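Local coordinates for protein MlnD (Bacillus methylotrophicus, PDB 5IL5) that probably dehydrates beta-hydroxyacyl intermediates, as the dehydratase domain of a trans-AT polyketide synthase linked to macrolactin assembly, at residues L236-D247 with I278-F287. Numbering follows the deposited sequence.
Sequences LPENIKECTIFD and ILMELSGLVF
Thr-244 and Glu-281 face each other as a hydrogen-bonded antiparallel pair: Thr-244 N reaches Glu-281 O at 3.0 Å, and Glu-281 N answers to Thr-244 O. Asn-239 and Val-286 make the same two-way pair of hydrogen bonds near the other end. Between them the pairing is disturbed by a classic bulge, where Lys-241 and Glu-242 both turn to Ser-283; Ser-283 N still donates to Glu-242 O at 3.0 Å, but the return bonds to Ser-283 O are weak. Beyond Ile-245, where strand 239-245 ends, Phe-246 N and Asp-247 N both donate to Leu-279 O, the first from above the carbonyl plane, the second on a lone pair. These are central strands of the double-hotdog dehydratase fold: strand 239-245 also pairs with strand 92-98, joining the predicted N- and C-terminal hotdog regions.

Apolar contacts line the face turned to helices 74-86 and 215-229. Ile-240 lies alongside Leu-285, CD1 to CD1 at 3.8 Å, and the same Ile-240 CD1 meets Leu-282 CD2 at 4.0 Å. Farther along, Cys-243 SG touches Leu-282 CD1.

On the other face, the Phe-246 ring takes Glu-281 CB at its edge, 3.8 Å from CE2, while Thr-244 CG2 sits above one ring face, offset toward the rim. With CG anti to the carbonyl carbon (chi1 -59°), the ring runs alongside Ile-278, and CE2 comes to 4.0 Å from Ile-278 CG2. Thr-244 OG1 is hydrogen-bonded to Lys-92 NZ.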
# COMPACT_ATOMS: atom_id res chain seq x y z
N LEU A 236 0.38 24.37 -21.46
CA LEU A 236 -0.34 23.33 -20.74
C LEU A 236 -0.96 22.42 -21.80
O LEU A 236 -1.81 22.88 -22.57
CB LEU A 236 -1.42 23.91 -19.83
CG LEU A 236 -2.30 22.85 -19.16
CD1 LEU A 236 -2.47 23.21 -17.69
CD2 LEU A 236 -3.65 22.71 -19.84
N PRO A 237 -0.58 21.14 -21.88
CA PRO A 237 -1.17 20.30 -22.93
C PRO A 237 -2.51 19.75 -22.48
O PRO A 237 -2.59 18.73 -21.78
CB PRO A 237 -0.12 19.20 -23.14
CG PRO A 237 0.84 19.30 -21.98
CD PRO A 237 0.41 20.41 -21.08
N GLU A 238 -3.58 20.41 -22.93
CA GLU A 238 -4.92 20.09 -22.46
C GLU A 238 -5.28 18.64 -22.74
O GLU A 238 -5.89 17.97 -21.89
CB GLU A 238 -5.93 21.05 -23.10
CG GLU A 238 -7.29 21.13 -22.40
CD GLU A 238 -8.06 22.39 -22.77
OE1 GLU A 238 -7.75 23.01 -23.82
OE2 GLU A 238 -8.98 22.75 -22.01
N ASN A 239 -4.93 18.13 -23.92
CA ASN A 239 -5.28 16.78 -24.31
C ASN A 239 -4.13 16.10 -25.04
O ASN A 239 -3.34 16.75 -25.73
CB ASN A 239 -6.50 16.76 -25.22
CG ASN A 239 -7.78 17.05 -24.47
OD1 ASN A 239 -8.20 18.20 -24.37
ND2 ASN A 239 -8.41 16.01 -23.94
N ILE A 240 -4.02 14.79 -24.84
CA ILE A 240 -3.11 13.95 -25.62
C ILE A 240 -3.84 12.64 -25.92
O ILE A 240 -4.27 11.95 -24.99
CB ILE A 240 -1.78 13.68 -24.89
CG1 ILE A 240 -1.18 15.02 -24.44
CG2 ILE A 240 -0.83 12.92 -25.80
CD1 ILE A 240 0.23 14.96 -23.91
N LYS A 241 -3.98 12.32 -27.20
CA LYS A 241 -4.82 11.18 -27.58
C LYS A 241 -4.15 9.85 -27.22
O LYS A 241 -4.77 8.99 -26.58
CB LYS A 241 -5.16 11.24 -29.07
CG LYS A 241 -6.14 12.38 -29.43
CD LYS A 241 -7.26 11.89 -30.35
CE LYS A 241 -8.30 12.99 -30.66
NZ LYS A 241 -9.19 13.31 -29.51
N GLU A 242 -2.89 9.65 -27.63
CA GLU A 242 -2.21 8.39 -27.37
C GLU A 242 -0.80 8.61 -26.84
O GLU A 242 -0.12 9.57 -27.21
CB GLU A 242 -2.12 7.50 -28.61
CG GLU A 242 -3.33 6.61 -28.82
CD GLU A 242 -3.19 5.73 -30.03
OE1 GLU A 242 -2.22 5.91 -30.79
OE2 GLU A 242 -4.04 4.83 -30.22
N CYS A 243 -0.37 7.68 -25.98
CA CYS A 243 1.03 7.58 -25.57
C CYS A 243 1.40 6.10 -25.52
O CYS A 243 0.88 5.35 -24.68
CB CYS A 243 1.26 8.24 -24.21
SG CYS A 243 2.95 8.03 -23.66
N THR A 244 2.32 5.70 -26.39
CA THR A 244 2.75 4.31 -26.50
C THR A 244 4.24 4.23 -26.19
O THR A 244 5.02 5.06 -26.65
CB THR A 244 2.48 3.78 -27.91
OG1 THR A 244 1.15 4.12 -28.31
CG2 THR A 244 2.68 2.27 -27.99
N ILE A 245 4.62 3.23 -25.40
CA ILE A 245 6.00 3.02 -24.98
C ILE A 245 6.45 1.71 -25.60
O ILE A 245 6.15 0.63 -25.07
CB ILE A 245 6.14 2.99 -23.45
CG1 ILE A 245 5.47 4.21 -22.81
CG2 ILE A 245 7.61 2.97 -23.05
CD1 ILE A 245 4.94 3.90 -21.45
N PHE A 246 7.18 1.80 -26.71
CA PHE A 246 7.60 0.60 -27.44
C PHE A 246 8.84 -0.03 -26.83
O PHE A 246 9.00 -1.25 -26.86
CB PHE A 246 7.86 0.96 -28.90
CG PHE A 246 6.68 1.53 -29.61
CD1 PHE A 246 5.73 0.70 -30.18
CD2 PHE A 246 6.51 2.90 -29.70
CE1 PHE A 246 4.64 1.23 -30.83
CE2 PHE A 246 5.42 3.43 -30.36
CZ PHE A 246 4.48 2.59 -30.92
N ASP A 247 9.74 0.79 -26.29
CA ASP A 247 11.05 0.32 -25.88
C ASP A 247 11.61 1.33 -24.89
O ASP A 247 11.93 2.46 -25.27
CB ASP A 247 11.97 0.15 -27.08
CG ASP A 247 13.31 -0.47 -26.72
OD1 ASP A 247 13.64 -0.52 -25.51
OD2 ASP A 247 14.03 -0.91 -27.65
N ILE A 278 11.61 4.14 -33.38
CA ILE A 278 10.70 4.81 -32.46
C ILE A 278 10.63 4.04 -31.15
O ILE A 278 10.26 2.86 -31.11
CB ILE A 278 9.31 4.97 -33.08
CG1 ILE A 278 9.39 5.87 -34.33
CG2 ILE A 278 8.34 5.57 -32.06
CD1 ILE A 278 8.12 5.90 -35.19
N LEU A 279 10.98 4.72 -30.05
CA LEU A 279 10.93 4.13 -28.71
C LEU A 279 9.67 4.50 -27.96
O LEU A 279 9.22 3.74 -27.10
CB LEU A 279 12.14 4.61 -27.89
CG LEU A 279 13.53 4.49 -28.52
CD1 LEU A 279 14.60 5.19 -27.70
CD2 LEU A 279 13.89 3.03 -28.68
N MET A 280 9.09 5.67 -28.26
CA MET A 280 7.88 6.15 -27.61
C MET A 280 7.21 7.15 -28.53
O MET A 280 7.89 7.94 -29.19
CB MET A 280 8.20 6.78 -26.25
CG MET A 280 7.00 7.32 -25.49
SD MET A 280 7.43 7.88 -23.83
CE MET A 280 8.37 9.34 -24.21
N GLU A 281 5.89 7.11 -28.58
CA GLU A 281 5.10 7.96 -29.46
C GLU A 281 4.09 8.72 -28.61
O GLU A 281 3.39 8.12 -27.79
CB GLU A 281 4.37 7.12 -30.53
CG GLU A 281 3.47 7.92 -31.47
CD GLU A 281 2.67 7.03 -32.40
OE1 GLU A 281 2.72 5.79 -32.23
OE2 GLU A 281 1.99 7.59 -33.30
N LEU A 282 3.99 10.03 -28.82
CA LEU A 282 2.87 10.83 -28.31
C LEU A 282 2.12 11.43 -29.48
O LEU A 282 2.63 12.33 -30.16
CB LEU A 282 3.33 11.93 -27.35
CG LEU A 282 3.55 11.50 -25.91
CD1 LEU A 282 4.93 10.90 -25.76
CD2 LEU A 282 3.32 12.67 -24.96
N SER A 283 0.90 10.96 -29.68
CA SER A 283 0.08 11.39 -30.80
C SER A 283 -0.98 12.38 -30.33
O SER A 283 -1.48 12.31 -29.21
CB SER A 283 -0.59 10.17 -31.44
OG SER A 283 -1.19 10.51 -32.67
N GLY A 284 -1.33 13.30 -31.23
CA GLY A 284 -2.44 14.21 -31.02
C GLY A 284 -2.39 15.02 -29.75
O GLY A 284 -3.42 15.20 -29.08
N LEU A 285 -1.22 15.56 -29.41
CA LEU A 285 -1.13 16.55 -28.34
C LEU A 285 -1.76 17.86 -28.80
O LEU A 285 -1.42 18.37 -29.87
CB LEU A 285 0.33 16.78 -27.94
CG LEU A 285 0.64 17.78 -26.82
CD1 LEU A 285 1.96 17.45 -26.13
CD2 LEU A 285 0.66 19.22 -27.33
N VAL A 286 -2.68 18.40 -27.99
CA VAL A 286 -3.40 19.62 -28.32
C VAL A 286 -3.38 20.55 -27.11
O VAL A 286 -3.66 20.13 -25.99
CB VAL A 286 -4.85 19.33 -28.75
CG1 VAL A 286 -5.48 20.59 -29.34
CG2 VAL A 286 -4.89 18.19 -29.76
N PHE A 287 -3.06 21.82 -27.35
CA PHE A 287 -3.04 22.82 -26.28
C PHE A 287 -4.43 23.36 -26.01
O PHE A 287 -5.17 23.70 -26.93
CB PHE A 287 -2.10 23.97 -26.63
CG PHE A 287 -0.65 23.65 -26.43
CD1 PHE A 287 -0.10 23.69 -25.16
CD2 PHE A 287 0.16 23.32 -27.50
CE1 PHE A 287 1.23 23.40 -24.96
CE2 PHE A 287 1.49 23.03 -27.30
CZ PHE A 287 2.03 23.07 -26.03